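Local coordinates for protein arginase, mitochondrial (Medicago truncatula, PDB 6VSS) that hydrolyses L-arginine to urea and L-ornithine, and agmatine to urea and putrescine, using two manganese ions per subunit, at residues D118-I121 with E122-D126. Sequence-based numbering, arbitrary orientation.
Sequences DVPI and EEIRD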
loop_
_atom_site.group_PDB
_atom_site.type_symbol
_atom_site.label_atom_id
_atom_site.label_comp_id
_atom_site.label_asym_id
_atom_site.label_seq_id
_atom_site.Cartn_x
_atom_site.Cartn_y
_atom_site.Cartn_z
ATOM N N ASP B 118 -12.433 27.604 -4.364
ATOM C CA ASP B 118 -11.267 27.555 -3.489
ATOM C C ASP B 118 -10.690 28.965 -3.469
ATOM O O ASP B 118 -10.537 29.561 -4.536
ATOM C CB ASP B 118 -10.264 26.505 -3.968
ATOM C CG ASP B 118 -10.697 25.077 -3.740
ATOM O OD1 ASP B 118 -11.805 24.860 -3.270
ATOM O OD2 ASP B 118 -9.906 24.192 -4.026
ATOM N N VAL B 119 -10.418 29.485 -2.283
ATOM C CA VAL B 119 -9.494 30.638 -2.119
ATOM C C VAL B 119 -8.101 30.166 -2.536
ATOM O O VAL B 119 -7.574 29.258 -1.896
ATOM C CB VAL B 119 -9.436 31.153 -0.678
ATOM C CG1 VAL B 119 -8.412 32.291 -0.554
ATOM C CG2 VAL B 119 -10.819 31.557 -0.178
ATOM N N PRO B 120 -7.471 30.822 -3.543
ATOM C CA PRO B 120 -6.140 30.456 -4.049
ATOM C C PRO B 120 -4.982 30.876 -3.135
ATOM O O PRO B 120 -4.209 31.855 -3.405
ATOM C CB PRO B 120 -6.080 31.200 -5.390
ATOM C CG PRO B 120 -6.923 32.431 -5.168
ATOM C CD PRO B 120 -8.041 31.979 -4.248
ATOM N N ILE B 121 -4.858 30.109 -2.051
ATOM C CA ILE B 121 -3.941 30.387 -0.918
ATOM C C ILE B 121 -2.493 30.453 -1.441
ATOM O O ILE B 121 -1.777 31.440 -1.133
ATOM C CB ILE B 121 -4.126 29.304 0.166
ATOM C CG1 ILE B 121 -5.539 29.332 0.754
ATOM C CG2 ILE B 121 -3.061 29.459 1.245
ATOM C CD1 ILE B 121 -5.891 30.657 1.436
ATOM N N GLU B 122 -2.076 29.418 -2.172
ATOM C CA GLU B 122 -0.687 29.267 -2.680
ATOM C C GLU B 122 -0.309 30.521 -3.485
ATOM O O GLU B 122 0.735 31.124 -3.209
ATOM C CB GLU B 122 -0.565 27.961 -3.489
ATOM C CG GLU B 122 0.744 27.810 -4.283
ATOM C CD GLU B 122 1.034 26.471 -5.005
ATOM O OE1 GLU B 122 0.102 25.761 -5.466
ATOM O OE2 GLU B 122 2.222 26.144 -5.164
ATOM N N GLU B 123 -1.093 30.903 -4.477
ATOM C CA GLU B 123 -0.777 32.072 -5.349
ATOM C C GLU B 123 -0.721 33.394 -4.554
ATOM O O GLU B 123 0.160 34.259 -4.835
ATOM C CB GLU B 123 -1.787 32.158 -6.482
ATOM C CG GLU B 123 -1.751 30.954 -7.413
ATOM C CD GLU B 123 -2.712 29.813 -7.063
ATOM O OE1 GLU B 123 -3.264 29.797 -5.922
ATOM O OE2 GLU B 123 -2.886 28.903 -7.926
ATOM N N ILE B 124 -1.568 33.538 -3.555
ATOM C CA ILE B 124 -1.554 34.733 -2.677
ATOM C C ILE B 124 -0.313 34.718 -1.790
ATOM O O ILE B 124 0.370 35.769 -1.739
ATOM C CB ILE B 124 -2.826 34.831 -1.849
ATOM C CG1 ILE B 124 -4.019 35.113 -2.760
ATOM C CG2 ILE B 124 -2.637 35.890 -0.774
ATOM C CD1 ILE B 124 -5.328 34.836 -2.085
ATOM N N ARG B 125 -0.047 33.616 -1.090
ATOM C CA ARG B 125 1.175 33.507 -0.242
ATOM C C ARG B 125 2.358 33.836 -1.155
ATOM O O ARG B 125 3.237 34.581 -0.739
ATOM C CB ARG B 125 1.382 32.109 0.362
ATOM C CG ARG B 125 0.727 31.905 1.721
ATOM C CD ARG B 125 0.912 30.557 2.416
ATOM N NE ARG B 125 2.277 30.067 2.677
ATOM C CZ ARG B 125 3.138 30.542 3.594
ATOM N NH1 ARG B 125 4.319 29.970 3.748
ATOM N NH2 ARG B 125 2.843 31.599 4.330
ATOM N N ASP B 126 2.371 33.293 -2.369
ATOM C CA ASP B 126 3.500 33.489 -3.322
ATOM C C ASP B 126 3.659 34.972 -3.736
ATOM O O ASP B 126 4.595 35.231 -4.448
ATOM C CB ASP B 126 3.390 32.610 -4.583
ATOM C CG ASP B 126 4.650 32.686 -5.454
ATOM O OD1 ASP B 126 5.754 32.562 -4.901
ATOM O OD2 ASP B 126 4.534 32.926 -6.659
#
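The ring of Pro120 takes Ile124 CD1 over one face and Glu123 OE1 at its edge. Pro120 is the N-cap of the short helix that follows strand 113-118, outermost in the parallel arginase sheet of this chain. It is also the centre of an inverse gamma turn, with a weak hydrogen bond of 2.9 Å from Ile121 N to Val119 O. Ile124 CD1 stands over the middle of the ring, 4.2 Å from Pro120 CG. Glu123 OE1 is level with the ring and lies 3.2 Å from Pro120 CB. That same CB sits over a face of the Glu123 carboxylate.

Two backbone hydrogen bonds make the first turn. Ile124 N donates to Pro120 O (3.1 Å), and Arg125 N donates to Ile121 O (2.8 Å).

The Glu123 chain bends at chi2 (92°), which brings its carboxylate back beside Pro120. OE2 has a weak hydrogen bond to Asp118 N of the second subunit, and Phe42 of that subunit packs on both Pro120 and Glu123. Glu122 instead extends, with CG anti to the backbone N (chi1 169°), and its OE1 forms a salt bridge to Arg89 of the second subunit. These acids lie at the contact with the second subunit.

Val119 and Ile124 face helix 131-146, on Val137 and Leu134, while Ile121 packs on Pro70 and Leu71. Between Val119 and Ile124 themselves, CG1 of the valine meets CD1 of the isoleucine at 4.3 Å.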